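Local coordinates for ORF131 protein (Ralstonia metallidurans, PDB 2WTP) that binds copper, probably as part of heavy-metal resistance, and appears to change conformation on taking up the metal, at residues M43-Y51 and T101-M109. Residues are numbered along the deposited sequence; the frame is centred on the assembly and turned at random.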
ATOM      1  N   MET A  43      12.577   5.609 -23.326  1.00 25.72           N
ATOM      2  CA  MET A  43      13.419   5.104 -22.285  1.00 20.57           C
ATOM      3  C   MET A  43      12.625   4.893 -20.973  1.00 14.57           C
ATOM      4  O   MET A  43      13.049   4.093 -20.130  1.00 15.24           O
ATOM      5  CB  MET A  43      14.654   5.975 -22.046  1.00 30.80           C
ATOM      6  CG  MET A  43      15.726   5.866 -23.188  1.00 39.45           C
ATOM      7  SD  MET A  43      16.596   4.241 -23.368  1.00 42.03           S
ATOM      8  CE  MET A  43      15.779   3.592 -24.847  1.00 41.21           C
ATOM      9  N   ALA A  44      11.619   5.740 -20.733  1.00 16.89           N
ATOM     10  CA  ALA A  44      10.772   5.563 -19.544  1.00 14.22           C
ATOM     11  C   ALA A  44      10.077   4.221 -19.690  1.00 13.22           C
ATOM     12  O   ALA A  44       9.909   3.546 -18.694  1.00 11.63           O
ATOM     13  CB  ALA A  44       9.734   6.660 -19.384  1.00 15.66           C
ATOM     14  N   LYS A  45       9.647   3.865 -20.902  1.00 15.69           N
ATOM     15  CA  LYS A  45       8.902   2.580 -21.050  1.00 15.04           C
ATOM     16  C   LYS A  45       9.906   1.447 -20.835  1.00 14.69           C
ATOM     17  O   LYS A  45       9.552   0.452 -20.219  1.00 12.36           O
ATOM     18  CB  LYS A  45       8.223   2.515 -22.441  1.00 19.92           C
ATOM     19  CG  LYS A  45       7.571   1.171 -22.706  1.00 29.91           C
ATOM     20  CD  LYS A  45       7.184   1.161 -24.202  1.00 44.88           C
ATOM     21  CE  LYS A  45       6.444  -0.098 -24.634  1.00 49.12           C
ATOM     22  NZ  LYS A  45       7.341  -1.300 -24.490  1.00 46.33           N
ATOM     23  N   ARG A  46      11.169   1.549 -21.285  1.00 14.73           N
ATOM     24  CA  ARG A  46      12.134   0.505 -20.991  1.00 12.99           C
ATOM     25  C   ARG A  46      12.354   0.341 -19.491  1.00 12.79           C
ATOM     26  O   ARG A  46      12.376  -0.762 -18.933  1.00 13.98           O
ATOM     27  CB  ARG A  46      13.585   0.748 -21.573  1.00 22.02           C
ATOM     28  CG  ARG A  46      13.823   0.323 -22.934  1.00 30.86           C
ATOM     29  CD  ARG A  46      15.341   0.517 -23.323  1.00 20.31           C
ATOM     30  NE  ARG A  46      16.188  -0.401 -22.618  1.00 17.97           N
ATOM     31  CZ  ARG A  46      16.350  -1.704 -22.898  1.00 18.45           C
ATOM     32  NH1 ARG A  46      15.706  -2.352 -23.903  1.00 17.79           N
ATOM     33  NH2 ARG A  46      17.103  -2.425 -22.044  1.00 16.74           N
ATOM     34  N   HIS A  47      12.522   1.484 -18.786  1.00 12.66           N
ATOM     35  CA  HIS A  47      12.717   1.429 -17.359  1.00 12.50           C
ATOM     36  C   HIS A  47      11.528   0.758 -16.680  1.00 10.45           C
ATOM     37  O   HIS A  47      11.693  -0.086 -15.817  1.00  9.81           O
ATOM     38  CB  HIS A  47      12.887   2.893 -16.799  1.00 12.05           C
ATOM     39  CG  HIS A  47      13.128   2.979 -15.312  1.00 12.08           C
ATOM     40  ND1 HIS A  47      14.344   2.679 -14.725  1.00 17.11           N
ATOM     41  CD2 HIS A  47      12.325   3.383 -14.298  1.00 15.80           C
ATOM     42  CE1 HIS A  47      14.269   2.862 -13.417  1.00 14.06           C
ATOM     43  NE2 HIS A  47      13.065   3.327 -13.131  1.00 15.54           N
ATOM     44  N   ALA A  48      10.319   1.203 -17.072  1.00 10.81           N
ATOM     45  CA  ALA A  48       9.154   0.567 -16.439  1.00 10.57           C
ATOM     46  C   ALA A  48       9.113  -0.942 -16.666  1.00  9.53           C
ATOM     47  O   ALA A  48       8.606  -1.629 -15.719  1.00  8.92           O
ATOM     48  CB  ALA A  48       7.828   1.236 -17.083  1.00 10.58           C
ATOM     49  N   THR A  49       9.517  -1.452 -17.821  1.00  9.70           N
ATOM     50  CA  THR A  49       9.460  -2.874 -18.103  1.00  9.44           C
ATOM     51  C   THR A  49      10.332  -3.647 -17.116  1.00  9.22           C
ATOM     52  O   THR A  49      10.018  -4.854 -16.879  1.00  8.81           O
ATOM     53  CB  THR A  49       9.915  -3.042 -19.562  1.00 11.33           C
ATOM     54  OG1 THR A  49       8.933  -2.325 -20.365  1.00 18.11           O
ATOM     55  CG2 THR A  49       9.923  -4.515 -20.026  1.00 13.59           C
ATOM     56  N   LEU A  50      11.336  -3.043 -16.483  1.00 10.09           N
ATOM     57  CA  LEU A  50      12.104  -3.746 -15.451  1.00 10.45           C
ATOM     58  C   LEU A  50      11.314  -3.985 -14.218  1.00  9.86           C
ATOM     59  O   LEU A  50      11.764  -4.766 -13.364  1.00 10.89           O
ATOM     60  CB  LEU A  50      13.351  -2.941 -15.068  1.00 15.82           C
ATOM     61  CG  LEU A  50      14.260  -2.806 -16.294  1.00 18.59           C
ATOM     62  CD1 LEU A  50      15.397  -1.757 -15.877  1.00 21.80           C
ATOM     63  CD2 LEU A  50      14.852  -4.127 -16.803  1.00 18.36           C
ATOM     64  N   TYR A  51      10.146  -3.402 -14.062  1.00  8.52           N
ATOM     65  CA  TYR A  51       9.368  -3.504 -12.850  1.00  8.48           C
ATOM     66  C   TYR A  51       8.071  -4.215 -12.968  1.00  7.11           C
ATOM     67  O   TYR A  51       7.204  -4.253 -12.049  1.00  6.56           O
ATOM     68  CB  TYR A  51       9.151  -2.048 -12.250  1.00  9.80           C
ATOM     69  CG  TYR A  51      10.455  -1.463 -11.733  1.00  8.75           C
ATOM     70  CD1 TYR A  51      10.899  -1.731 -10.445  1.00 11.03           C
ATOM     71  CD2 TYR A  51      11.265  -0.699 -12.578  1.00 10.21           C
ATOM     72  CE1 TYR A  51      12.101  -1.203  -9.926  1.00 11.94           C
ATOM     73  CE2 TYR A  51      12.499  -0.197 -12.068  1.00 11.21           C
ATOM     74  CZ  TYR A  51      12.884  -0.481 -10.769  1.00 14.23           C
ATOM     75  OH  TYR A  51      14.122   0.002 -10.246  1.00 20.02           O
ATOM     76  N   THR A 101      12.511  -3.027  -3.766  1.00  8.21           N
ATOM     77  CA  THR A 101      12.948  -1.960  -4.646  1.00  8.58           C
ATOM     78  C   THR A 101      11.789  -1.006  -4.853  1.00 11.39           C
ATOM     79  O   THR A 101      10.644  -1.365  -4.570  1.00 13.64           O
ATOM     80  CB  THR A 101      13.442  -2.602  -5.950  1.00 10.41           C
ATOM     81  OG1 THR A 101      14.010  -1.645  -6.818  1.00 11.49           O
ATOM     82  CG2 THR A 101      12.293  -3.222  -6.765  1.00 13.66           C
ATOM     83  N   SER A 102      12.029   0.167  -5.319  1.00  8.50           N
ATOM     84  CA  SER A 102      10.960   1.048  -5.639  1.00  8.45           C
ATOM     85  C   SER A 102      11.030   1.640  -7.030  1.00  8.28           C
ATOM     86  O   SER A 102      12.107   1.620  -7.691  1.00  8.21           O
ATOM     87  CB  SER A 102      10.899   2.215  -4.627  1.00  8.80           C
ATOM     88  OG  SER A 102      11.956   3.188  -4.821  1.00  9.72           O
ATOM     89  N   VAL A 103       9.884   2.142  -7.520  1.00  8.16           N
ATOM     90  CA  VAL A 103       9.858   2.810  -8.824  1.00  8.01           C
ATOM     91  C   VAL A 103       8.871   3.934  -8.797  1.00  8.38           C
ATOM     92  O   VAL A 103       7.851   3.828  -8.081  1.00  8.38           O
ATOM     93  CB  VAL A 103       9.569   1.746  -9.955  1.00  9.15           C
ATOM     94  CG1 VAL A 103       8.206   1.092  -9.787  1.00 10.05           C
ATOM     95  CG2 VAL A 103       9.703   2.420 -11.354  1.00 10.07           C
ATOM     96  N   ASP A 104       9.079   4.972  -9.613  1.00  8.26           N
ATOM     97  CA  ASP A 104       8.046   6.023  -9.658  1.00  8.38           C
ATOM     98  C   ASP A 104       6.858   5.587 -10.447  1.00  8.10           C
ATOM     99  O   ASP A 104       7.038   5.181 -11.605  1.00  8.15           O
ATOM    100  CB  ASP A 104       8.654   7.322 -10.262  1.00 10.95           C
ATOM    101  CG  ASP A 104       7.758   8.558  -9.933  1.00 15.91           C
ATOM    102  OD1 ASP A 104       6.672   8.685 -10.490  1.00 14.51           O
ATOM    103  OD2 ASP A 104       8.110   9.344  -9.055  1.00 17.29           O
ATOM    104  N   LEU A 105       5.632   5.764  -9.926  1.00  8.23           N
ATOM    105  CA  LEU A 105       4.446   5.300 -10.651  1.00  8.21           C
ATOM    106  C   LEU A 105       4.349   6.093 -11.962  1.00 10.80           C
ATOM    107  O   LEU A 105       3.720   5.616 -12.924  1.00 11.17           O
ATOM    108  CB  LEU A 105       3.238   5.611  -9.754  1.00  8.75           C
ATOM    109  CG  LEU A 105       1.872   5.042 -10.251  1.00  9.58           C
ATOM    110  CD1 LEU A 105       1.892   3.527 -10.293  1.00  8.88           C
ATOM    111  CD2 LEU A 105       0.699   5.638  -9.368  1.00 11.00           C
ATOM    112  N   GLY A 106       4.827   7.331 -12.018  1.00  8.91           N
ATOM    113  CA  GLY A 106       4.729   8.158 -13.238  1.00 11.99           C
ATOM    114  C   GLY A 106       5.541   7.600 -14.403  1.00 12.55           C
ATOM    115  O   GLY A 106       5.308   8.034 -15.546  1.00 15.61           O
ATOM    116  N   LEU A 107       6.475   6.708 -14.131  1.00  8.89           N
ATOM    117  CA  LEU A 107       7.238   6.041 -15.200  1.00 11.31           C
ATOM    118  C   LEU A 107       6.513   4.788 -15.657  1.00  9.14           C
ATOM    119  O   LEU A 107       6.570   4.432 -16.828  1.00 11.63           O
ATOM    120  CB  LEU A 107       8.662   5.680 -14.732  1.00  9.99           C
ATOM    121  CG  LEU A 107       9.338   6.994 -14.360  1.00 13.45           C
ATOM    122  CD1 LEU A 107      10.797   6.659 -13.898  1.00 19.63           C
ATOM    123  CD2 LEU A 107       9.457   7.997 -15.560  1.00 15.99           C
ATOM    124  N   LEU A 108       5.797   4.124 -14.761  1.00 10.06           N
ATOM    125  CA  LEU A 108       4.936   2.992 -15.145  1.00  9.48           C
ATOM    126  C   LEU A 108       3.731   3.408 -15.945  1.00 11.76           C
ATOM    127  O   LEU A 108       3.289   2.708 -16.875  1.00 13.24           O
ATOM    128  CB  LEU A 108       4.422   2.213 -13.908  1.00  8.85           C
ATOM    129  CG  LEU A 108       5.518   1.745 -12.936  1.00 10.62           C
ATOM    130  CD1 LEU A 108       4.873   0.879 -11.899  1.00 10.92           C
ATOM    131  CD2 LEU A 108       6.747   1.101 -13.605  1.00 13.37           C
ATOM    132  N   MET A 109       3.092   4.512 -15.546  1.00 10.65           N
ATOM    133  CA  MET A 109       1.789   4.905 -16.145  1.00 10.48           C
ATOM    134  C   MET A 109       1.725   6.441 -16.361  1.00 12.16           C
ATOM    135  O   MET A 109       1.075   7.185 -15.608  1.00 13.35           O
ATOM    136  CB  MET A 109       0.608   4.338 -15.406  1.00 15.59           C
ATOM    137  CG  MET A 109       0.654   4.489 -13.962  1.00 16.36           C
ATOM    138  SD  MET A 109      -0.665   3.368 -13.212  1.00 15.34           S
ATOM    139  CE  MET A 109      -0.162   1.679 -13.395  1.00 16.43           C
TER
HETATM  140  O   HOH W   1      14.394   0.869  -7.980  1.00  8.21           O
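With its CG anti to the carbonyl carbon (chi1 -68°), Tyr51 turns one ring face to Val103. The CB of Val103 stands almost over the centre of that face, in a CH-pi contact of 3.7 Å from CB to the centroid of the Tyr51 ring, only 8° off the normal. Val103 CG2 lies over the CD2 and CE2 side of the same face and also reaches obliquely to His47 NE2, 3.9 Å away. His47, whose CG is turned anti to the backbone N (chi1 -179°), brings its imidazole against Leu107, with CD2 3.6 Å from Leu107 CD1. The nearest atom of the His47 side chain is about 2 Å from a bound copper(II) ion, so the apolar contact packs one flank of a metal-binding side chain. In the fold, this is where helix 37-49 rests on one edge of the three-stranded sheet, against strand 101-104 and the short helix 105-108 that follows it. Deeper in, the two helices come close at Ala48, whose CB lies 3.6 Å from Leu108 CD2 and 3.4 Å from Leu107 O. Leu108 meets Trp92 and Phe94 of strand 88-94 as well, which ties the contact to the four-stranded sheet. At the far end, Thr101 OG1 approaches the edge of the Tyr51 ring, 3.7 Å from CE1.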